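Local atomic coordinates of methylxanthine N3-demethylase NdmB (Pseudomonas putida, PDB entry 6ICL), a protein that removes the N3-methyl group of theobromine and related methylxanthines as formaldehyde, using oxygen and NADH through its [2Fe-2S] cluster and non-haem iron. Residues A[310-313]-A[314-317]; A[182-185]-A[186-189]; A[338-341]-A[342-346]; A[262-266]-A[267-271]; A[41-44]-A[45-48]. One frame throughout, in Å; residues are numbered along the deposited sequence.

Contact 1: A[310-313]-A[314-317]; sequences VLDE and DQPV. With FE (Fe (III) ion), chain C.
Asp314 and Val310 lie one helical turn apart, their side chains next to each other and pointing the same way, with Val310 CG1 4.0 Å from Asp314 OD2. The backbone joins them as well, since Asp314 N donates to Val310 O at 3.1 Å, and Gln315 N repeats the pattern with Leu311 O. From this turn the Asp314 carboxylate reaches the iron with both oxygens, OD1 at 2.3 Å and OD2 at 2.2 Å. Its CG is anti to the carbonyl carbon, beside the backbone N (chi1 -77°), which carries the group off the helix toward the metal. A water at 2.1 Å from the iron occupies another site, and His197 and His202 complete the two-histidine, one-carboxylate set characteristic of the mononuclear centre of Rieske oxygenases. Asp314 OD1 also accepts a bond from Asn191 ND2, which helps to fix the turn of the carboxylate. Glu313 is a second-shell partner: its chain runs extended beyond CG, and OE1 bonds His202 ND1 while OE2 takes Thr205 OG1. Farther round the helix, Asp312 and Gln315 run alongside each other with carboxylate and amide planes 20° apart, their polar ends held by Lys308 and Glu319 respectively. Pro316 brings no N-H to the turn, and its CD presses to 3.2 Å from Asp312 O, where the helix kinks. Beyond it, Val317 CG2 comes to 4.0 Å from Glu313 O, and the same side chain packs on Tyr107 of the second subunit, a residue lining that subunit's cluster pocket.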
# COMPACT_ATOMS: atom_id res chain seq x y z
N VAL A 310 -23.08 12.82 -10.58
CA VAL A 310 -23.26 12.75 -12.03
C VAL A 310 -21.92 12.51 -12.72
O VAL A 310 -21.79 11.63 -13.58
CB VAL A 310 -23.94 14.04 -12.52
CG1 VAL A 310 -23.81 14.20 -14.04
CG2 VAL A 310 -25.41 14.04 -12.05
N LEU A 311 -20.90 13.30 -12.35
CA LEU A 311 -19.57 13.14 -12.93
C LEU A 311 -19.06 11.71 -12.78
O LEU A 311 -18.48 11.14 -13.70
CB LEU A 311 -18.59 14.11 -12.28
CG LEU A 311 -18.78 15.60 -12.54
CD1 LEU A 311 -17.84 16.41 -11.63
CD2 LEU A 311 -18.51 15.91 -14.02
N ASP A 312 -19.31 11.11 -11.61
CA ASP A 312 -18.81 9.76 -11.40
C ASP A 312 -19.56 8.73 -12.23
O ASP A 312 -19.00 7.67 -12.51
CB ASP A 312 -18.88 9.37 -9.92
CG ASP A 312 -17.80 10.05 -9.09
OD1 ASP A 312 -16.76 10.48 -9.65
OD2 ASP A 312 -18.03 10.16 -7.86
N GLU A 313 -20.79 9.03 -12.66
CA GLU A 313 -21.47 8.13 -13.60
C GLU A 313 -20.88 8.25 -15.01
O GLU A 313 -20.64 7.24 -15.68
CB GLU A 313 -22.98 8.42 -13.60
CG GLU A 313 -23.62 8.04 -12.28
CD GLU A 313 -25.02 8.57 -12.14
OE1 GLU A 313 -25.41 9.51 -12.88
OE2 GLU A 313 -25.74 8.06 -11.27
N ASP A 314 -20.61 9.48 -15.47
CA ASP A 314 -20.03 9.68 -16.80
C ASP A 314 -18.60 9.16 -16.88
O ASP A 314 -18.20 8.62 -17.92
CB ASP A 314 -20.04 11.16 -17.16
CG ASP A 314 -21.42 11.67 -17.59
OD1 ASP A 314 -22.10 11.01 -18.40
OD2 ASP A 314 -21.79 12.75 -17.14
N GLN A 315 -17.80 9.37 -15.83
CA GLN A 315 -16.35 9.20 -15.95
C GLN A 315 -15.92 7.86 -16.54
O GLN A 315 -15.16 7.87 -17.52
CB GLN A 315 -15.68 9.41 -14.58
CG GLN A 315 -14.13 9.31 -14.71
CD GLN A 315 -13.38 9.69 -13.43
OE1 GLN A 315 -14.01 9.88 -12.39
NE2 GLN A 315 -12.04 9.84 -13.51
N PRO A 316 -16.33 6.71 -16.02
CA PRO A 316 -15.81 5.45 -16.59
C PRO A 316 -16.31 5.18 -18.00
O PRO A 316 -15.61 4.53 -18.78
CB PRO A 316 -16.29 4.39 -15.61
CG PRO A 316 -17.51 5.01 -14.96
CD PRO A 316 -17.19 6.46 -14.85
N VAL A 317 -17.49 5.68 -18.37
CA VAL A 317 -17.97 5.48 -19.74
C VAL A 317 -17.14 6.30 -20.71
O VAL A 317 -16.66 5.80 -21.74
CB VAL A 317 -19.47 5.81 -19.83
CG1 VAL A 317 -19.97 5.64 -21.28
CG2 VAL A 317 -20.25 4.89 -18.87
FE FE C . -23.66 12.75 -18.25
O HOH W 1 -23.84 14.82 -18.20

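Contact 2: A[182-185]-A[186-189]; sequences ETVA and ERRW
Glu186 turns back over Val184: its chain bends at chi2, and OE2 comes to rest 3.6 Å from Val184 CG2, a carboxylate oxygen set against a methyl group. The other oxygen, OE1, bonds the hydroxyl of Tyr256. Arg187 follows, and its first carbons meet two residues of the incoming loop. Thr183 OG1, trans to its own backbone N (chi1 -168°), sits 3.2 Å from Arg187 CG, with the two side chains at about a right angle. Val184 CG2 runs alongside the same Arg187 CG at 3.7 Å. The chain then bends at chi2 and leads the guanidinium away from the loop, to Glu330 and to the carbonyls of Leu324 and Pro323. Arg187 N gives a weak bond, at 124°, to the carbonyl of Val184, the N-cap residue of helix 185-192. Arg188 N also reaches Val184 O, weakly, at 3.4 Å. The Arg188 side chain meets the preceding residues chiefly through CB, 3.6 Å from Ala185 O, and its guanidinium lies against Trp181 as a cation-pi contact while bonding Asn191 and Tyr179. With Trp189 the first sound helical bond of this turn appears, its N to Ala185 O at 3.0 Å and 165°. The valine at the N-cap has no side-chain oxygen with which to accept an N-H, so the first turn has no side-chain cap from this residue and only weak bonds at its carbonyl, while the buried polar ends of Glu186, Arg187 and Arg188 find their partners outside the two segments.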
# COMPACT_ATOMS: atom_id res chain seq x y z
N GLU A 182 -9.20 10.95 -17.73
CA GLU A 182 -8.26 10.36 -18.69
C GLU A 182 -8.94 10.20 -20.05
O GLU A 182 -9.25 9.10 -20.54
CB GLU A 182 -7.73 9.03 -18.15
CG GLU A 182 -6.94 9.21 -16.86
CD GLU A 182 -6.67 7.90 -16.17
OE1 GLU A 182 -5.95 7.07 -16.75
OE2 GLU A 182 -7.20 7.71 -15.04
N THR A 183 -9.21 11.35 -20.65
CA THR A 183 -9.67 11.46 -22.03
C THR A 183 -9.24 12.84 -22.51
O THR A 183 -8.75 13.66 -21.74
CB THR A 183 -11.18 11.29 -22.13
OG1 THR A 183 -11.55 11.12 -23.51
CG2 THR A 183 -11.88 12.53 -21.58
N VAL A 184 -9.44 13.10 -23.80
CA VAL A 184 -9.11 14.40 -24.36
C VAL A 184 -10.29 15.34 -24.17
O VAL A 184 -11.44 14.93 -23.96
CB VAL A 184 -8.71 14.29 -25.84
CG1 VAL A 184 -7.38 13.56 -25.95
CG2 VAL A 184 -9.80 13.56 -26.65
N ALA A 185 -9.99 16.64 -24.25
CA ALA A 185 -10.99 17.66 -23.92
C ALA A 185 -12.21 17.64 -24.85
O ALA A 185 -13.32 17.99 -24.42
CB ALA A 185 -10.33 19.04 -23.94
N GLU A 186 -12.04 17.25 -26.12
CA GLU A 186 -13.21 17.17 -27.01
C GLU A 186 -14.23 16.16 -26.49
O GLU A 186 -15.44 16.41 -26.55
CB GLU A 186 -12.80 16.80 -28.45
CG GLU A 186 -12.00 17.86 -29.19
CD GLU A 186 -10.51 17.84 -28.82
OE1 GLU A 186 -9.79 18.82 -29.14
OE2 GLU A 186 -10.05 16.84 -28.21
N ARG A 187 -13.77 15.01 -25.99
CA ARG A 187 -14.70 14.02 -25.47
C ARG A 187 -15.46 14.55 -24.27
O ARG A 187 -16.64 14.21 -24.07
CB ARG A 187 -13.97 12.74 -25.07
CG ARG A 187 -13.16 12.07 -26.15
CD ARG A 187 -14.02 11.28 -27.05
NE ARG A 187 -13.25 10.36 -27.88
CZ ARG A 187 -13.78 9.74 -28.93
NH1 ARG A 187 -15.05 9.97 -29.23
NH2 ARG A 187 -13.04 8.92 -29.68
N ARG A 188 -14.79 15.34 -23.44
CA ARG A 188 -15.48 15.91 -22.27
C ARG A 188 -16.55 16.91 -22.69
O ARG A 188 -17.66 16.92 -22.14
CB ARG A 188 -14.47 16.57 -21.32
CG ARG A 188 -14.89 16.49 -19.86
CD ARG A 188 -15.82 17.62 -19.53
NE ARG A 188 -16.60 17.41 -18.31
CZ ARG A 188 -17.74 16.72 -18.25
NH1 ARG A 188 -18.23 16.14 -19.34
NH2 ARG A 188 -18.38 16.60 -17.10
N TRP A 189 -16.23 17.77 -23.65
CA TRP A 189 -17.20 18.75 -24.14
C TRP A 189 -18.43 18.05 -24.74
O TRP A 189 -19.57 18.37 -24.39
CB TRP A 189 -16.53 19.66 -25.17
CG TRP A 189 -17.33 20.86 -25.51
CD1 TRP A 189 -17.22 22.10 -24.96
CD2 TRP A 189 -18.39 20.95 -26.49
NE1 TRP A 189 -18.12 22.96 -25.54
CE2 TRP A 189 -18.85 22.28 -26.48
CE3 TRP A 189 -18.97 20.03 -27.37
CZ2 TRP A 189 -19.89 22.72 -27.31
CZ3 TRP A 189 -20.01 20.48 -28.21
CH2 TRP A 189 -20.45 21.80 -28.17

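Contact 3: A[338-341]-A[342-346]; sequences ISVQ and FRKWH
Four successive backbone bonds, from the N atoms of Phe342, Arg343, Lys344 and Trp345 to the carbonyls of Ile338, Ser339, Val340 and Gln341, span 2.8 to 3.1 Å and describe a regular alpha-helical turn. Arg343 lays its extended chain along the turn, CG passing 3.1 Å from Ser339 O. Its NE stands 3.5 Å from Ser339 OG, though its charge is met by Glu190 and Glu330. Ser339 OG in turn bonds Arg85 of the second subunit, so this face of helix 337-355 lies at a subunit boundary of the Rieske oxygenase. A leucine at Arg343 would probably leave Glu190 without its salt-bridge partner and Glu330 held by Arg187 but short of its second one. On another face, Lys344 CE meets two neighbours: it lies 4.1 Å from Val340 CG1, side by side, and 3.9 Å from Gln341 NE2, where the chains cross obliquely. Phe342 goes inward, its CG trans to the backbone N (chi1 180°), with CB 3.4 Å from Ile338 O. One face of its ring receives His346 CD2, 3.4 Å above the plane and offset toward the rim, and the ring also stacks with Trp189 of helix 185-192.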
# COMPACT_ATOMS: atom_id res chain seq x y z
N ILE A 338 -25.32 18.80 -32.49
CA ILE A 338 -24.38 19.63 -31.74
C ILE A 338 -22.96 19.10 -31.88
O ILE A 338 -22.02 19.84 -32.19
CB ILE A 338 -24.80 19.69 -30.26
CG1 ILE A 338 -26.14 20.43 -30.13
CG2 ILE A 338 -23.71 20.34 -29.43
CD1 ILE A 338 -26.84 20.17 -28.80
N SER A 339 -22.78 17.80 -31.64
CA SER A 339 -21.44 17.22 -31.73
C SER A 339 -20.87 17.37 -33.14
O SER A 339 -19.68 17.67 -33.31
CB SER A 339 -21.52 15.75 -31.31
OG SER A 339 -20.52 15.00 -31.92
N VAL A 340 -21.70 17.16 -34.17
CA VAL A 340 -21.21 17.30 -35.55
C VAL A 340 -20.78 18.73 -35.83
O VAL A 340 -19.71 18.97 -36.41
CB VAL A 340 -22.31 16.81 -36.53
CG1 VAL A 340 -21.97 17.17 -37.97
CG2 VAL A 340 -22.47 15.32 -36.40
N GLN A 341 -21.57 19.71 -35.40
CA GLN A 341 -21.19 21.11 -35.59
C GLN A 341 -19.93 21.45 -34.80
O GLN A 341 -19.09 22.25 -35.25
CB GLN A 341 -22.35 22.02 -35.18
CG GLN A 341 -23.54 21.89 -36.11
CD GLN A 341 -23.12 22.02 -37.57
OE1 GLN A 341 -22.45 22.99 -37.95
NE2 GLN A 341 -23.47 21.04 -38.38
N PHE A 342 -19.77 20.85 -33.62
CA PHE A 342 -18.56 21.04 -32.83
C PHE A 342 -17.34 20.49 -33.55
O PHE A 342 -16.31 21.17 -33.70
CB PHE A 342 -18.77 20.36 -31.47
CG PHE A 342 -17.60 20.46 -30.52
CD1 PHE A 342 -17.28 21.68 -29.91
CD2 PHE A 342 -16.88 19.33 -30.18
CE1 PHE A 342 -16.22 21.75 -28.99
CE2 PHE A 342 -15.82 19.38 -29.25
CZ PHE A 342 -15.50 20.60 -28.66
N ARG A 343 -17.44 19.25 -34.02
CA ARG A 343 -16.35 18.64 -34.78
C ARG A 343 -16.04 19.43 -36.06
O ARG A 343 -14.87 19.63 -36.40
CB ARG A 343 -16.71 17.20 -35.11
CG ARG A 343 -16.89 16.36 -33.87
CD ARG A 343 -17.24 14.95 -34.16
NE ARG A 343 -17.27 14.21 -32.91
CZ ARG A 343 -16.94 12.94 -32.77
NH1 ARG A 343 -16.53 12.24 -33.82
NH2 ARG A 343 -16.99 12.36 -31.58
N LYS A 344 -17.08 19.91 -36.76
CA LYS A 344 -16.86 20.70 -37.97
C LYS A 344 -16.02 21.93 -37.67
O LYS A 344 -15.05 22.23 -38.38
CB LYS A 344 -18.20 21.14 -38.57
CG LYS A 344 -18.95 20.07 -39.33
CD LYS A 344 -19.99 20.73 -40.27
CE LYS A 344 -20.92 19.71 -40.95
NZ LYS A 344 -20.23 18.77 -41.88
N TRP A 345 -16.40 22.68 -36.63
CA TRP A 345 -15.69 23.92 -36.37
C TRP A 345 -14.29 23.64 -35.83
O TRP A 345 -13.35 24.37 -36.17
CB TRP A 345 -16.49 24.79 -35.41
CG TRP A 345 -16.12 26.24 -35.46
CD1 TRP A 345 -15.16 26.81 -36.25
CD2 TRP A 345 -16.69 27.29 -34.69
NE1 TRP A 345 -15.10 28.16 -36.01
CE2 TRP A 345 -16.03 28.48 -35.06
CE3 TRP A 345 -17.70 27.35 -33.72
CZ2 TRP A 345 -16.34 29.71 -34.50
CZ3 TRP A 345 -18.01 28.58 -33.16
CH2 TRP A 345 -17.34 29.74 -33.56
N HIS A 346 -14.12 22.57 -35.05
CA HIS A 346 -12.77 22.21 -34.61
C HIS A 346 -11.88 21.89 -35.81
O HIS A 346 -10.74 22.37 -35.89
CB HIS A 346 -12.83 21.01 -33.65
CG HIS A 346 -12.73 21.40 -32.20
ND1 HIS A 346 -11.53 21.40 -31.52
CD2 HIS A 346 -13.67 21.81 -31.32
CE1 HIS A 346 -11.74 21.80 -30.27
NE2 HIS A 346 -13.03 22.05 -30.13

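Contact 4: A[262-266]-A[267-271]; sequences IKLWK and DDSRF
Leu264 lays its CD2 methyl over Ser269, 3.2 Å from the hydroxyl OG and 3.1 Å from the carbonyl O of the same residue. The backbones meet there too, as Leu264 N donates to Ser269 O at 174°. Further from the turn, Ile262 and Phe271 make an antiparallel hydrogen-bonded pair, Ile262 N to Phe271 O at 2.8 Å and Phe271 N to Ile262 O at 2.9 Å. On one face of the sheet Ile262 CB lies 4.4 Å from Phe271 CB. Lys263 and Arg270 form the non-hydrogen-bonded pair between, on the other face, where Lys263 CG comes to 4.1 Å from Arg270 CG. With CG anti to the backbone N (chi1 -174°), the extended Lys263 chain runs beside Asp268, and NZ reaches a long salt bridge of 3.9 Å to Asp268 OD1. Arg270 sends its guanidinium away from Lys263, to Asp165 and Glu261. Within the loop, Ser269 OG gives a weak bond to Asp267 OD2, 2.8 Å away. This is a beta hairpin whose loop, residues 265-269, links strands 257-264 and 270-281, neighbours in the antiparallel sheet of the catalytic domain.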
# COMPACT_ATOMS: atom_id res chain seq x y z
N ILE A 262 -30.21 27.24 -17.42
CA ILE A 262 -31.49 26.55 -17.28
C ILE A 262 -32.49 27.56 -16.74
O ILE A 262 -32.30 28.11 -15.64
CB ILE A 262 -31.40 25.33 -16.36
CG1 ILE A 262 -30.29 24.37 -16.83
CG2 ILE A 262 -32.75 24.63 -16.31
CD1 ILE A 262 -30.35 23.02 -16.15
N LYS A 263 -33.54 27.83 -17.51
CA LYS A 263 -34.63 28.72 -17.09
C LYS A 263 -35.88 27.88 -16.89
O LYS A 263 -36.34 27.22 -17.82
CB LYS A 263 -34.85 29.81 -18.13
CG LYS A 263 -35.87 30.88 -17.72
CD LYS A 263 -36.04 31.89 -18.85
CE LYS A 263 -37.24 32.79 -18.63
NZ LYS A 263 -37.53 33.59 -19.85
N LEU A 264 -36.41 27.86 -15.67
CA LEU A 264 -37.61 27.09 -15.40
C LEU A 264 -38.82 27.72 -16.08
O LEU A 264 -38.93 28.95 -16.18
CB LEU A 264 -37.85 26.98 -13.89
CG LEU A 264 -36.99 26.03 -13.07
CD1 LEU A 264 -36.85 24.67 -13.76
CD2 LEU A 264 -35.62 26.63 -12.78
N TRP A 265 -39.73 26.87 -16.56
CA TRP A 265 -40.96 27.34 -17.18
C TRP A 265 -41.89 27.95 -16.13
O TRP A 265 -42.26 29.12 -16.22
CB TRP A 265 -41.65 26.20 -17.91
CG TRP A 265 -40.96 25.78 -19.15
CD1 TRP A 265 -39.89 26.39 -19.74
CD2 TRP A 265 -41.29 24.66 -19.97
NE1 TRP A 265 -39.53 25.71 -20.89
CE2 TRP A 265 -40.37 24.65 -21.05
CE3 TRP A 265 -42.27 23.66 -19.91
CZ2 TRP A 265 -40.41 23.68 -22.06
CZ3 TRP A 265 -42.31 22.69 -20.90
CH2 TRP A 265 -41.38 22.71 -21.96
N LYS A 266 -42.29 27.14 -15.15
CA LYS A 266 -43.04 27.63 -14.01
C LYS A 266 -42.11 28.47 -13.15
O LYS A 266 -41.20 27.92 -12.52
CB LYS A 266 -43.62 26.47 -13.21
CG LYS A 266 -44.58 25.58 -14.00
CD LYS A 266 -45.61 24.91 -13.08
CE LYS A 266 -46.68 24.19 -13.88
NZ LYS A 266 -47.83 23.82 -13.02
N ASP A 267 -42.33 29.79 -13.15
CA ASP A 267 -41.47 30.79 -12.52
C ASP A 267 -40.38 31.18 -13.51
O ASP A 267 -40.27 30.56 -14.57
CB ASP A 267 -40.93 30.28 -11.17
CG ASP A 267 -39.75 31.06 -10.65
OD1 ASP A 267 -39.66 32.28 -10.93
OD2 ASP A 267 -38.90 30.43 -9.97
N ASP A 268 -39.60 32.23 -13.23
CA ASP A 268 -38.49 32.60 -14.10
C ASP A 268 -37.14 32.30 -13.47
O ASP A 268 -36.15 32.93 -13.84
CB ASP A 268 -38.57 34.08 -14.48
CG ASP A 268 -39.62 34.35 -15.53
OD1 ASP A 268 -39.64 33.64 -16.57
OD2 ASP A 268 -40.43 35.28 -15.29
N SER A 269 -37.08 31.36 -12.53
CA SER A 269 -35.83 31.08 -11.83
C SER A 269 -34.81 30.45 -12.78
O SER A 269 -35.15 29.59 -13.61
CB SER A 269 -36.06 30.17 -10.63
OG SER A 269 -36.75 28.99 -11.02
N ARG A 270 -33.56 30.88 -12.66
CA ARG A 270 -32.49 30.40 -13.51
C ARG A 270 -31.41 29.69 -12.69
O ARG A 270 -31.22 29.97 -11.50
CB ARG A 270 -31.86 31.54 -14.28
CG ARG A 270 -32.78 32.11 -15.31
CD ARG A 270 -32.08 33.22 -16.05
NE ARG A 270 -31.26 33.97 -15.12
CZ ARG A 270 -29.99 34.26 -15.32
NH1 ARG A 270 -29.39 33.87 -16.43
NH2 ARG A 270 -29.32 34.95 -14.40
N PHE A 271 -30.72 28.77 -13.35
CA PHE A 271 -29.63 28.00 -12.79
C PHE A 271 -28.57 27.91 -13.88
O PHE A 271 -28.89 27.54 -15.01
CB PHE A 271 -30.14 26.61 -12.38
CG PHE A 271 -29.13 25.73 -11.73
CD1 PHE A 271 -28.93 25.78 -10.36
CD2 PHE A 271 -28.39 24.81 -12.48
CE1 PHE A 271 -27.99 24.94 -9.74
CE2 PHE A 271 -27.45 23.97 -11.88
CZ PHE A 271 -27.25 24.03 -10.49

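Contact 5: A[41-44]-A[45-48]; sequences CTLN and EFER
Arg48 NH1 has two acceptors, Asn44 OD1 at 2.8 Å and the carboxylate of Asp177. The amide and guanidinium planes stand 64° apart, yet the donor lies in the plane of the Asn44 carbonyl, and OD1 meets the guanidinium at its edge. With its CG pointing away from the backbone N (chi1 -164°), the Asn44 amide reaches forward over the turn, and the bend of the arginine at chi3 brings its head back to it, with Glu45 CA over the centre of one guanidinium face. At the start of the helix, Thr42 and Glu45 exchange bonds. Thr42 OG1 accepts Glu45 N at 3.0 Å, and Glu45 OE2 takes Thr42 N at 3.0 Å, the donor standing well above the carboxylate plane. The extended glutamate chain passes close to the threonine, Glu45 CG 3.2 Å from Thr42 OG1, while OE1 of the glutamate is held by the backbone N of Ser178. Replacing Glu45 by an alanine would probably leave the N-H groups of Thr42 and Ser178 without their acceptor and loosen the first turn. Apolar contacts fill the inner side: Cys41 SG lies 3.8 Å from Phe46 CB, and Leu43 CD1 is 4.4 Å from Phe46 CD2. Phe46 continues onto Leu68 of strand 64-71 and Ile75 of strand 74-79, and Glu47 pairs with Arg70. The reciprocal bonds of Thr42 and Glu45 are a capping box, here at the junction of strand 37-42 with helix 43-48 in the Rieske domain.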
# COMPACT_ATOMS: atom_id res chain seq x y z
N CYS A 41 -5.73 26.36 -13.58
CA CYS A 41 -6.07 25.98 -12.22
C CYS A 41 -7.05 27.02 -11.68
O CYS A 41 -7.21 28.10 -12.25
CB CYS A 41 -4.81 25.90 -11.33
SG CYS A 41 -3.91 27.49 -11.22
N THR A 42 -7.73 26.67 -10.60
CA THR A 42 -8.52 27.68 -9.93
C THR A 42 -7.58 28.58 -9.13
O THR A 42 -6.43 28.22 -8.84
CB THR A 42 -9.57 27.07 -9.02
OG1 THR A 42 -8.93 26.42 -7.90
CG2 THR A 42 -10.41 26.03 -9.80
N LEU A 43 -8.06 29.77 -8.80
CA LEU A 43 -7.29 30.68 -7.97
C LEU A 43 -6.95 30.04 -6.63
O LEU A 43 -5.80 30.09 -6.17
CB LEU A 43 -8.07 31.98 -7.79
CG LEU A 43 -7.36 33.09 -7.03
CD1 LEU A 43 -6.00 33.32 -7.66
CD2 LEU A 43 -8.23 34.37 -7.08
N ASN A 44 -7.93 29.39 -6.00
CA ASN A 44 -7.69 28.68 -4.75
C ASN A 44 -6.61 27.62 -4.92
O ASN A 44 -5.69 27.50 -4.08
CB ASN A 44 -8.98 28.04 -4.28
CG ASN A 44 -8.91 27.63 -2.84
OD1 ASN A 44 -8.70 26.45 -2.53
ND2 ASN A 44 -9.05 28.61 -1.95
N GLU A 45 -6.71 26.80 -5.98
CA GLU A 45 -5.67 25.82 -6.27
C GLU A 45 -4.30 26.48 -6.39
O GLU A 45 -3.29 25.95 -5.90
CB GLU A 45 -6.01 25.05 -7.55
CG GLU A 45 -6.99 23.90 -7.30
CD GLU A 45 -7.62 23.36 -8.59
OE1 GLU A 45 -8.47 22.45 -8.48
OE2 GLU A 45 -7.28 23.84 -9.69
N PHE A 46 -4.23 27.64 -7.06
CA PHE A 46 -2.94 28.31 -7.20
C PHE A 46 -2.39 28.76 -5.84
O PHE A 46 -1.19 28.62 -5.56
CB PHE A 46 -3.08 29.51 -8.13
CG PHE A 46 -1.92 30.43 -8.06
CD1 PHE A 46 -0.74 30.12 -8.75
CD2 PHE A 46 -1.97 31.56 -7.26
CE1 PHE A 46 0.36 30.98 -8.66
CE2 PHE A 46 -0.88 32.40 -7.16
CZ PHE A 46 0.30 32.10 -7.88
N GLU A 47 -3.25 29.33 -5.00
CA GLU A 47 -2.80 29.85 -3.70
C GLU A 47 -2.41 28.73 -2.74
O GLU A 47 -1.53 28.94 -1.90
CB GLU A 47 -3.89 30.74 -3.10
CG GLU A 47 -4.07 32.05 -3.91
CD GLU A 47 -5.11 32.99 -3.30
OE1 GLU A 47 -5.93 32.53 -2.47
OE2 GLU A 47 -5.09 34.20 -3.63
N ARG A 48 -3.02 27.55 -2.86
CA ARG A 48 -2.67 26.37 -2.04
C ARG A 48 -1.42 25.63 -2.50
O ARG A 48 -0.95 24.76 -1.77
CB ARG A 48 -3.81 25.34 -2.05
CG ARG A 48 -4.94 25.60 -1.11
CD ARG A 48 -6.25 24.93 -1.62
NE ARG A 48 -6.07 23.76 -2.50
CZ ARG A 48 -7.02 23.28 -3.32
NH1 ARG A 48 -8.22 23.88 -3.39
NH2 ARG A 48 -6.79 22.22 -4.07

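Overall arrangement
From the N terminus, contact 5 comes first, turning an edge strand of the Rieske domain into a short helix. Contact 2 follows, where the chain leaves strand 171-181 and enters helix 185-192, then contact 4 at a hairpin of the catalytic sheet. Contact 1 on helix 300-319 and contact 3 on helix 337-355 come last. Each spans one continuous run of residues, so all five stand in series, without nesting or crossing. In space, contact 2 is the meeting point: Arg188 touches Leu311 of contact 1, and Trp189 packs on Phe342 of contact 3. Contacts 4 and 5 touch none of the others, and their own nearest atoms are about 17 Å apart, while contacts 1 and 3 both meet the second subunit.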